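Catecholate siderophore receptor Fiu (Escherichia coli, PDB 6BPM) imports iron bound to catecholate siderophores across the outer membrane using energy delivered through TonB, and also takes up catechol-cephalosporins and serves as a microcin receptor. Local coordinates at residues A[151-156]-A[720-725]; A[595-600]-A[630-635]; A[639-644]-A[678-683]. One frame throughout, in Å; residues are numbered along the deposited sequence.

All three contacts are antiparallel pairings of neighbouring strands in one closed barrel. Contact 1 joins its first and last strands, 151-156 and 720-725, so the other two lie within the loop it closes along the chain. Contacts 2 and 3 hold successive strands, 595-610 to 628-636 and 642-655 to 667-681, and touch where Gln-635 packs on Val-644. Contact 2, nearest the centre of the chain, is the most buried and turns large side chains toward the plug. Contact 3 is mostly surface, apolar outside and ending in a polar turn. Contact 1 lies between, with hydroxyls and an amide on one face and small or apolar side chains on the other.

Contact 1. Residues A[151-156]-A[720-725]; sequences DASASI and LLTANM. With POG ((20S)-2,5,8,11,14,17-hexamethyl-3,6,9,12,15,18-hexaoxahenicosane-1,20-diol), chain C.
Ser-155 and Thr-722 face each other in a non-hydrogen-bonded pair, where the strands come close enough for short side chains to meet. Each hydroxyl lies beside its own backbone N, anti to the carbonyl carbon (chi1 -62° in Ser-155 and -65° in Thr-722), and the two oxygens converge: Ser-155 OG to Thr-722 OG1 is 2.6 Å, a hydrogen bond that either could donate. The threonine methyl CG2 stands 3.6 Å from Ser-155 OG, and Leu-720 brings its CD1 against Ser-155 CB at 3.7 Å.

The next pair on this face is Ser-153 with Asn-724. Ser-153 OG gives a weak hydrogen bond to Asn-724 OD1 at 2.8 Å. The amide has firmer company elsewhere: its ND2 binds Asp-687 on the neighbouring strand, while OD1 also takes a weak bond from Lys-51 of the plug, so the carboxamide is held firmly at ND2 and more weakly at OD1.

The other face carries Ala-152, Ala-154, Ile-156, Leu-721, Ala-723 and Met-725. Here Ala-152 CB meets Met-725 CB at 4.4 Å, and Ile-156 CG2 reaches Leu-721 CB at 4.3 Å. The bound polyether lies along this side, its methyl C16 3.2 Å from Ala-154 CB; small alanines let such a chain come close to the sheet.

Paired backbone bonds link Ala-152 with Met-725 and Ile-156 with Leu-721. Between them Ala-723 N binds Ala-154 O nearly straight (174°), the return bond being less certain.

The seam between the first and last strands of the barrel is thus polar toward the plug and apolar outward. Residues 720-725 belong to the TonB C-terminal box; the Ser-155 to Thr-722 hydroxyl bond, and more weakly that to Asn-724, add to the main-chain bonds that shut the barrel.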
loop_
_atom_site.group_PDB
_atom_site.type_symbol
_atom_site.label_atom_id
_atom_site.label_comp_id
_atom_site.label_asym_id
_atom_site.label_seq_id
_atom_site.Cartn_x
_atom_site.Cartn_y
_atom_site.Cartn_z
ATOM N N ASP A 151 -0.520 6.827 27.501
ATOM C CA ASP A 151 -0.524 5.409 27.171
ATOM C C ASP A 151 0.875 5.028 26.751
ATOM O O ASP A 151 1.515 5.760 25.990
ATOM C CB ASP A 151 -1.485 5.069 26.015
ATOM C CG ASP A 151 -2.913 5.410 26.326
ATOM O OD1 ASP A 151 -3.493 4.731 27.200
ATOM O OD2 ASP A 151 -3.451 6.347 25.693
ATOM N N ALA A 152 1.335 3.878 27.232
ATOM C CA ALA A 152 2.662 3.384 26.901
ATOM C C ALA A 152 2.584 1.885 26.683
ATOM O O ALA A 152 1.792 1.202 27.329
ATOM C CB ALA A 152 3.670 3.709 28.010
ATOM N N SER A 153 3.429 1.372 25.788
ATOM C CA SER A 153 3.435 -0.050 25.468
ATOM C C SER A 153 4.852 -0.556 25.338
ATOM O O SER A 153 5.732 0.129 24.807
ATOM C CB SER A 153 2.724 -0.383 24.158
ATOM O OG SER A 153 1.331 -0.452 24.348
ATOM N N ALA A 154 5.036 -1.801 25.759
ATOM C CA ALA A 154 6.298 -2.499 25.587
ATOM C C ALA A 154 5.972 -3.913 25.139
ATOM O O ALA A 154 5.136 -4.582 25.751
ATOM C CB ALA A 154 7.126 -2.493 26.874
ATOM N N SER A 155 6.580 -4.338 24.036
ATOM C CA SER A 155 6.318 -5.651 23.458
ATOM C C SER A 155 7.632 -6.396 23.353
ATOM O O SER A 155 8.645 -5.818 22.958
ATOM C CB SER A 155 5.717 -5.566 22.047
ATOM O OG SER A 155 4.462 -4.909 22.039
ATOM N N ILE A 156 7.605 -7.681 23.670
ATOM C CA ILE A 156 8.687 -8.584 23.310
ATOM C C ILE A 156 8.056 -9.773 22.598
ATOM O O ILE A 156 7.007 -10.268 23.022
ATOM C CB ILE A 156 9.506 -9.046 24.530
ATOM C CG1 ILE A 156 10.721 -9.842 24.054
ATOM C CG2 ILE A 156 8.660 -9.920 25.442
ATOM C CD1 ILE A 156 11.734 -10.129 25.127
ATOM N N LEU A 720 3.908 -12.694 20.300
ATOM C CA LEU A 720 4.166 -11.298 20.633
ATOM C C LEU A 720 3.488 -11.016 21.960
ATOM O O LEU A 720 2.272 -11.195 22.079
ATOM C CB LEU A 720 3.641 -10.362 19.555
ATOM C CG LEU A 720 3.813 -8.871 19.820
ATOM C CD1 LEU A 720 5.299 -8.519 19.873
ATOM C CD2 LEU A 720 3.136 -8.074 18.723
ATOM N N LEU A 721 4.269 -10.603 22.954
ATOM C CA LEU A 721 3.775 -10.330 24.297
ATOM C C LEU A 721 3.883 -8.834 24.538
ATOM O O LEU A 721 4.972 -8.264 24.400
ATOM C CB LEU A 721 4.568 -11.117 25.333
ATOM C CG LEU A 721 4.187 -10.954 26.807
ATOM C CD1 LEU A 721 2.763 -11.442 27.086
ATOM C CD2 LEU A 721 5.222 -11.632 27.734
ATOM N N THR A 722 2.754 -8.192 24.854
ATOM C CA THR A 722 2.693 -6.744 25.004
ATOM C C THR A 722 2.172 -6.346 26.374
ATOM O O THR A 722 1.168 -6.884 26.855
ATOM C CB THR A 722 1.802 -6.103 23.940
ATOM O OG1 THR A 722 2.372 -6.305 22.638
ATOM C CG2 THR A 722 1.642 -4.606 24.211
ATOM N N ALA A 723 2.828 -5.367 26.982
ATOM C CA ALA A 723 2.357 -4.777 28.229
ATOM C C ALA A 723 1.848 -3.370 27.938
ATOM O O ALA A 723 2.574 -2.552 27.366
ATOM C CB ALA A 723 3.466 -4.773 29.276
ATOM N N ASN A 724 0.580 -3.114 28.257
ATOM C CA ASN A 724 -0.053 -1.815 28.017
ATOM C C ASN A 724 -0.228 -1.086 29.345
ATOM O O ASN A 724 -0.798 -1.646 30.290
ATOM C CB ASN A 724 -1.428 -1.975 27.358
ATOM C CG ASN A 724 -1.372 -2.626 25.987
ATOM O OD1 ASN A 724 -0.873 -2.053 25.015
ATOM N ND2 ASN A 724 -1.911 -3.836 25.903
ATOM N N MET A 725 0.186 0.182 29.391
ATOM C CA MET A 725 0.148 0.997 30.600
ATOM C C MET A 725 -0.623 2.278 30.304
ATOM O O MET A 725 -0.435 2.889 29.245
ATOM C CB MET A 725 1.560 1.380 31.120
ATOM C CG MET A 725 2.391 0.306 31.871
ATOM S SD MET A 725 3.741 -0.570 31.000
ATOM C CE MET A 725 3.072 -0.895 29.395
HETATM O OH POG C . 11.766 -6.458 26.460
HETATM C C2 POG C . 12.817 -5.818 27.124
HETATM C C1 POG C . 12.649 -5.986 28.632
HETATM C C3 POG C . 12.797 -4.339 26.758
HETATM O O2 POG C . 12.124 -4.182 25.537
HETATM C C5 POG C . 10.979 -3.366 25.512
HETATM O O1 POG C . 6.744 2.777 27.634
HETATM C C4 POG C . 7.483 1.732 27.068
HETATM C C6 POG C . 8.806 2.259 26.528
HETATM O O3 POG C . 8.612 2.966 25.319
HETATM C C7 POG C . 9.735 2.994 24.467
HETATM C C8 POG C . 9.600 3.948 23.292
HETATM O O4 POG C . 10.889 4.370 22.930
HETATM C C9 POG C . 11.729 3.297 22.593
HETATM C C10 POG C . 12.805 3.715 21.581
HETATM O O5 POG C . 13.836 2.754 21.556
HETATM C C11 POG C . 13.462 1.547 20.930
HETATM C C12 POG C . 14.162 0.329 21.552
HETATM O O6 POG C . 13.303 -0.772 21.635
HETATM C C13 POG C . 12.164 -0.629 22.444
HETATM C C14 POG C . 12.182 -1.653 23.576
HETATM O O7 POG C . 11.501 -1.103 24.678
HETATM C C15 POG C . 11.345 -1.902 25.827
HETATM C C16 POG C . 9.937 -3.911 26.487
HETATM C C17 POG C . 13.610 -2.075 23.953
HETATM C C18 POG C . 14.692 0.642 22.948
HETATM C C19 POG C . 13.361 5.071 21.978
HETATM C C20 POG C . 8.738 5.136 23.673
HETATM C C21 POG C . 9.737 1.050 26.368
#

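Contact 2. Residues A[595-600]-A[630-635]; sequences WQVIGG and FTLWSQ
Matching first torsions bring Trp-595 and Ser-634 together: the indole CG stands anti to the tryptophan's backbone N (chi1 -170°), and the serine OG takes the same position on its own residue (chi1 -178°). The ring stands out from the sheet on the outer face, and chi2 near 8° turns its NE1 edge across toward Ser-634. Trp-595 NE1 gives a bent bond to Ser-634 OG of 2.7 Å, the oxygen lying close to the ring plane. Ser-634 OG in turn donates to Gln-596 O at 3.1 Å. That carbonyl also accepts from Gln-635 N, the two donors arriving from opposite faces of its plane. With an alanine at the serine's position, the indole N-H would probably be left without this acceptor, Gln-596 O without its second donor, and the ring freer to turn about its chi torsions.

On the same outer face, Val-597 CG2 meets Leu-632 CD1 at 3.4 Å, the branched chains crossing at a slant. Leu-632 CD1 also lies 3.2 Å from Ile-598 O, leaning across the position of Gly-599. Any CB on Gly-599 would strike this methyl and Thr-631 O, so a glycine suits the place.

The opposite face turns inward. Ile-598 CG2 rests on Trp-633 CB at 3.8 Å and touches the indole at its edge, while Trp-633 NE1 bonds to Tyr-21 and Thr-631 OG1 to the backbone of Lys-63. Helix 47-53 adds Val-49 against Ile-598 and Gln-53 against Trp-633. Gln-596 and Gln-635 run side by side, and a water donates to Gln-635 O.

The chemistry is therefore two-sided: the aromatic and aliphatic outer surface suits a membrane barrel, its one indole N-H satisfied by serine, whereas on the inner face Trp-633 and Thr-631 bond to residues of the N-terminal and plug region.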
loop_
_atom_site.group_PDB
_atom_site.type_symbol
_atom_site.label_atom_id
_atom_site.label_comp_id
_atom_site.label_asym_id
_atom_site.label_seq_id
_atom_site.Cartn_x
_atom_site.Cartn_y
_atom_site.Cartn_z
ATOM N N TRP A 595 -18.721 -8.802 22.179
ATOM C CA TRP A 595 -18.267 -9.576 21.027
ATOM C C TRP A 595 -18.090 -8.637 19.838
ATOM O O TRP A 595 -19.078 -8.184 19.249
ATOM C CB TRP A 595 -19.270 -10.707 20.732
ATOM C CG TRP A 595 -18.827 -11.744 19.721
ATOM C CD1 TRP A 595 -17.585 -11.875 19.148
ATOM C CD2 TRP A 595 -19.646 -12.776 19.133
ATOM N NE1 TRP A 595 -17.580 -12.935 18.263
ATOM C CE2 TRP A 595 -18.833 -13.495 18.229
ATOM C CE3 TRP A 595 -20.990 -13.155 19.285
ATOM C CZ2 TRP A 595 -19.320 -14.569 17.480
ATOM C CZ3 TRP A 595 -21.472 -14.237 18.542
ATOM C CH2 TRP A 595 -20.637 -14.930 17.653
ATOM N N GLN A 596 -16.838 -8.345 19.489
ATOM C CA GLN A 596 -16.489 -7.493 18.359
ATOM C C GLN A 596 -16.043 -8.348 17.174
ATOM O O GLN A 596 -15.466 -9.427 17.346
ATOM C CB GLN A 596 -15.370 -6.524 18.736
ATOM C CG GLN A 596 -15.691 -5.585 19.874
ATOM C CD GLN A 596 -14.458 -4.849 20.393
ATOM O OE1 GLN A 596 -14.390 -3.629 20.319
ATOM N NE2 GLN A 596 -13.516 -5.580 20.973
ATOM N N VAL A 597 -16.289 -7.844 15.962
ATOM C CA VAL A 597 -15.976 -8.584 14.749
ATOM C C VAL A 597 -15.575 -7.587 13.674
ATOM O O VAL A 597 -15.941 -6.414 13.717
ATOM C CB VAL A 597 -17.160 -9.490 14.288
ATOM C CG1 VAL A 597 -18.326 -8.662 13.744
ATOM C CG2 VAL A 597 -16.713 -10.463 13.247
ATOM N N ILE A 598 -14.758 -8.045 12.739
ATOM C CA ILE A 598 -14.454 -7.283 11.537
ATOM C C ILE A 598 -13.969 -8.283 10.504
ATOM O O ILE A 598 -13.309 -9.268 10.846
ATOM C CB ILE A 598 -13.422 -6.159 11.805
ATOM C CG1 ILE A 598 -13.281 -5.291 10.553
ATOM C CG2 ILE A 598 -12.071 -6.740 12.266
ATOM C CD1 ILE A 598 -12.299 -4.237 10.664
ATOM N N GLY A 599 -14.363 -8.083 9.259
ATOM C CA GLY A 599 -13.979 -9.047 8.253
ATOM C C GLY A 599 -14.691 -8.797 6.947
ATOM O O GLY A 599 -15.574 -7.936 6.829
ATOM N N GLY A 600 -14.290 -9.584 5.954
ATOM C CA GLY A 600 -14.786 -9.375 4.613
ATOM C C GLY A 600 -14.473 -10.557 3.734
ATOM O O GLY A 600 -13.622 -11.383 4.056
ATOM N N PHE A 630 -10.646 -13.936 1.778
ATOM C CA PHE A 630 -11.493 -13.906 2.954
ATOM C C PHE A 630 -10.649 -13.491 4.146
ATOM O O PHE A 630 -9.511 -13.950 4.298
ATOM C CB PHE A 630 -12.115 -15.284 3.190
ATOM C CG PHE A 630 -12.788 -15.453 4.527
ATOM C CD1 PHE A 630 -14.133 -15.163 4.685
ATOM C CD2 PHE A 630 -12.090 -15.940 5.615
ATOM C CE1 PHE A 630 -14.768 -15.347 5.913
ATOM C CE2 PHE A 630 -12.723 -16.113 6.854
ATOM C CZ PHE A 630 -14.055 -15.819 6.995
ATOM N N THR A 631 -11.193 -12.611 4.983
ATOM C CA THR A 631 -10.529 -12.279 6.231
ATOM C C THR A 631 -11.598 -12.034 7.286
ATOM O O THR A 631 -12.623 -11.415 7.003
ATOM C CB THR A 631 -9.585 -11.058 6.070
ATOM O OG1 THR A 631 -8.858 -10.864 7.280
ATOM C CG2 THR A 631 -10.349 -9.776 5.754
ATOM N N LEU A 632 -11.368 -12.555 8.493
ATOM C CA LEU A 632 -12.293 -12.366 9.605
ATOM C C LEU A 632 -11.523 -12.330 10.919
ATOM O O LEU A 632 -10.707 -13.218 11.185
ATOM C CB LEU A 632 -13.342 -13.475 9.638
ATOM C CG LEU A 632 -14.392 -13.318 10.726
ATOM C CD1 LEU A 632 -15.024 -11.923 10.624
ATOM C CD2 LEU A 632 -15.450 -14.400 10.576
ATOM N N TRP A 633 -11.781 -11.301 11.735
ATOM C CA TRP A 633 -11.179 -11.147 13.056
ATOM C C TRP A 633 -12.286 -10.913 14.073
ATOM O O TRP A 633 -13.240 -10.174 13.812
ATOM C CB TRP A 633 -10.159 -9.972 13.091
ATOM C CG TRP A 633 -9.756 -9.616 14.482
ATOM C CD1 TRP A 633 -10.274 -8.615 15.257
ATOM C CD2 TRP A 633 -8.773 -10.278 15.290
ATOM N NE1 TRP A 633 -9.670 -8.610 16.486
ATOM C CE2 TRP A 633 -8.745 -9.621 16.533
ATOM C CE3 TRP A 633 -7.913 -11.361 15.079
ATOM C CZ2 TRP A 633 -7.892 -10.010 17.560
ATOM C CZ3 TRP A 633 -7.081 -11.751 16.100
ATOM C CH2 TRP A 633 -7.079 -11.076 17.330
ATOM N N SER A 634 -12.158 -11.535 15.231
ATOM C CA SER A 634 -13.193 -11.433 16.239
ATOM C C SER A 634 -12.553 -11.363 17.617
ATOM O O SER A 634 -11.562 -12.052 17.880
ATOM C CB SER A 634 -14.122 -12.636 16.154
ATOM O OG SER A 634 -15.175 -12.553 17.098
ATOM N N GLN A 635 -13.123 -10.543 18.505
ATOM C CA GLN A 635 -12.627 -10.461 19.873
ATOM C C GLN A 635 -13.798 -10.513 20.835
ATOM O O GLN A 635 -14.802 -9.827 20.634
ATOM C CB GLN A 635 -11.805 -9.200 20.127
ATOM C CG GLN A 635 -10.948 -9.356 21.373
ATOM C CD GLN A 635 -10.004 -8.198 21.605
ATOM O OE1 GLN A 635 -8.987 -8.064 20.927
ATOM N NE2 GLN A 635 -10.315 -7.375 22.595
HETATM O O HOH W 1 -14.461 -7.504 22.126
#

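Contact 3. Residues A[639-644]-A[678-683]; sequences TDDISV and LGYRVN
Backbone bonds set the frame between Ser-643 and Gly-679, a hydrogen-bonded pair in which each N-H reaches the other's carbonyl: Ser-643 N to Gly-679 O and Gly-679 N to Ser-643 O are both 3.0 Å. The second of these donors sits well above the carbonyl plane. Two residues along, past the non-hydrogen-bonded pair Ile-642 and Tyr-680, Arg-681 N binds Asp-641 O, extending the pairing into the turn.

Close packing explains the glycine. Ser-643 OG occupies the crowded position between its backbone N and carbonyl carbon (chi1 61°), which lays it over Gly-679 CA at 3.4 Å; a CB on Gly-679 would collide with that hydroxyl.

Apolar contacts fill the other face, made by Ile-642, Val-644, Leu-678 and Tyr-680. Ile-642 CG1 comes to the edge of the phenol ring, 3.8 Å from Tyr-680 CD1 and near the ring plane. Leu-678 and Val-644 lie side by side and point the same way, Leu-678 CD2 touching Val-644 CG2 at 3.7 Å and reaching Ser-643 O. All four side chains are on the surface, and an octyl glucoside is bound about 8 Å from the side chain of Leu-678, consistent with a face turned to lipid.

Polar groups order the turn before the strand. Thr-639 OG1 accepts from Ile-642 N at 3.0 Å and more loosely from Asp-641 N, an ST motif and an ST turn built on one hydroxyl. Asp-641 OD1 and Arg-681 NH1 are 5.4 Å apart, not in contact, and would probably attract each other only mildly.

The whole is the open end of a beta hairpin, the start of 642-655 against the close of 667-681, in the TonB-dependent receptor barrel: neighbouring antiparallel strands with apolar residues outside, leading into short polar turns.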
loop_
_atom_site.group_PDB
_atom_site.type_symbol
_atom_site.label_atom_id
_atom_site.label_comp_id
_atom_site.label_asym_id
_atom_site.label_seq_id
_atom_site.Cartn_x
_atom_site.Cartn_y
_atom_site.Cartn_z
ATOM N N THR A 639 -14.570 -12.580 30.330
ATOM C CA THR A 639 -14.862 -12.126 31.682
ATOM C C THR A 639 -14.468 -10.652 31.772
ATOM O O THR A 639 -14.136 -10.022 30.762
ATOM C CB THR A 639 -14.136 -12.996 32.715
ATOM O OG1 THR A 639 -12.744 -12.649 32.730
ATOM C CG2 THR A 639 -14.266 -14.472 32.369
ATOM N N ASP A 640 -14.508 -10.093 32.992
ATOM C CA ASP A 640 -14.107 -8.703 33.181
ATOM C C ASP A 640 -12.608 -8.520 32.977
ATOM O O ASP A 640 -12.168 -7.469 32.500
ATOM C CB ASP A 640 -14.496 -8.217 34.580
ATOM C CG ASP A 640 -15.980 -7.911 34.721
ATOM O OD1 ASP A 640 -16.785 -8.367 33.886
ATOM O OD2 ASP A 640 -16.339 -7.194 35.681
ATOM N N ASP A 641 -11.816 -9.542 33.285
ATOM C CA ASP A 641 -10.375 -9.458 33.131
ATOM C C ASP A 641 -9.867 -10.132 31.867
ATOM O O ASP A 641 -8.911 -9.633 31.264
ATOM C CB ASP A 641 -9.668 -10.094 34.335
ATOM C CG ASP A 641 -9.999 -9.410 35.645
ATOM O OD1 ASP A 641 -10.486 -8.260 35.612
ATOM O OD2 ASP A 641 -9.748 -10.018 36.708
ATOM N N ILE A 642 -10.481 -11.229 31.430
ATOM C CA ILE A 642 -9.931 -12.052 30.359
ATOM C C ILE A 642 -10.730 -11.810 29.087
ATOM O O ILE A 642 -11.965 -11.883 29.094
ATOM C CB ILE A 642 -9.911 -13.543 30.735
ATOM C CG1 ILE A 642 -9.001 -13.767 31.951
ATOM C CG2 ILE A 642 -9.417 -14.376 29.547
ATOM C CD1 ILE A 642 -9.038 -15.183 32.526
ATOM N N SER A 643 -10.021 -11.515 28.004
ATOM C CA SER A 643 -10.566 -11.426 26.660
ATOM C C SER A 643 -9.831 -12.390 25.731
ATOM O O SER A 643 -8.696 -12.794 25.981
ATOM C CB SER A 643 -10.470 -9.996 26.128
ATOM O OG SER A 643 -9.127 -9.588 26.057
ATOM N N VAL A 644 -10.504 -12.761 24.654
ATOM C CA VAL A 644 -10.022 -13.758 23.710
ATOM C C VAL A 644 -10.305 -13.268 22.302
ATOM O O VAL A 644 -11.390 -12.751 22.025
ATOM C CB VAL A 644 -10.698 -15.123 23.953
ATOM C CG1 VAL A 644 -10.634 -15.966 22.716
ATOM C CG2 VAL A 644 -10.016 -15.844 25.102
ATOM N N LEU A 678 -4.841 -13.137 23.360
ATOM C CA LEU A 678 -5.277 -13.229 24.747
ATOM C C LEU A 678 -5.015 -11.899 25.427
ATOM O O LEU A 678 -3.952 -11.302 25.238
ATOM C CB LEU A 678 -4.562 -14.336 25.515
ATOM C CG LEU A 678 -5.256 -15.675 25.652
ATOM C CD1 LEU A 678 -4.361 -16.623 26.425
ATOM C CD2 LEU A 678 -6.545 -15.456 26.407
ATOM N N GLY A 679 -5.985 -11.437 26.197
ATOM C CA GLY A 679 -5.857 -10.177 26.912
ATOM C C GLY A 679 -6.205 -10.354 28.373
ATOM O O GLY A 679 -7.160 -11.060 28.713
ATOM N N TYR A 680 -5.384 -9.752 29.242
ATOM C CA TYR A 680 -5.607 -9.812 30.683
ATOM C C TYR A 680 -5.480 -8.427 31.310
ATOM O O TYR A 680 -4.408 -7.819 31.258
ATOM C CB TYR A 680 -4.640 -10.801 31.326
ATOM C CG TYR A 680 -4.921 -11.004 32.778
ATOM C CD1 TYR A 680 -5.927 -11.863 33.182
ATOM C CD2 TYR A 680 -4.169 -10.373 33.747
ATOM C CE1 TYR A 680 -6.204 -12.063 34.509
ATOM C CE2 TYR A 680 -4.438 -10.573 35.089
ATOM C CZ TYR A 680 -5.460 -11.422 35.459
ATOM O OH TYR A 680 -5.743 -11.634 36.784
ATOM N N ARG A 681 -6.556 -7.943 31.935
ATOM C CA ARG A 681 -6.563 -6.634 32.593
ATOM C C ARG A 681 -6.168 -6.807 34.057
ATOM O O ARG A 681 -6.882 -7.468 34.816
ATOM C CB ARG A 681 -7.947 -5.991 32.499
ATOM C CG ARG A 681 -8.053 -4.578 33.042
ATOM C CD ARG A 681 -9.506 -4.144 33.161
ATOM N NE ARG A 681 -9.672 -2.714 33.450
ATOM C CZ ARG A 681 -9.720 -2.161 34.659
ATOM N NH1 ARG A 681 -9.612 -2.905 35.750
ATOM N NH2 ARG A 681 -9.874 -0.848 34.772
ATOM N N VAL A 682 -5.029 -6.229 34.452
ATOM C CA VAL A 682 -4.606 -6.299 35.851
ATOM C C VAL A 682 -5.323 -5.241 36.679
ATOM O O VAL A 682 -5.857 -5.526 37.756
ATOM C CB VAL A 682 -3.079 -6.158 35.968
ATOM C CG1 VAL A 682 -2.678 -6.239 37.433
ATOM C CG2 VAL A 682 -2.368 -7.224 35.147
ATOM N N ASN A 683 -5.302 -4.002 36.205
ATOM C CA ASN A 683 -5.999 -2.879 36.811
ATOM C C ASN A 683 -6.133 -1.817 35.727
ATOM O O ASN A 683 -5.758 -2.046 34.571
ATOM C CB ASN A 683 -5.280 -2.350 38.061
ATOM C CG ASN A 683 -3.870 -1.904 37.777
ATOM O OD1 ASN A 683 -3.635 -1.043 36.920
ATOM N ND2 ASN A 683 -2.918 -2.454 38.521
#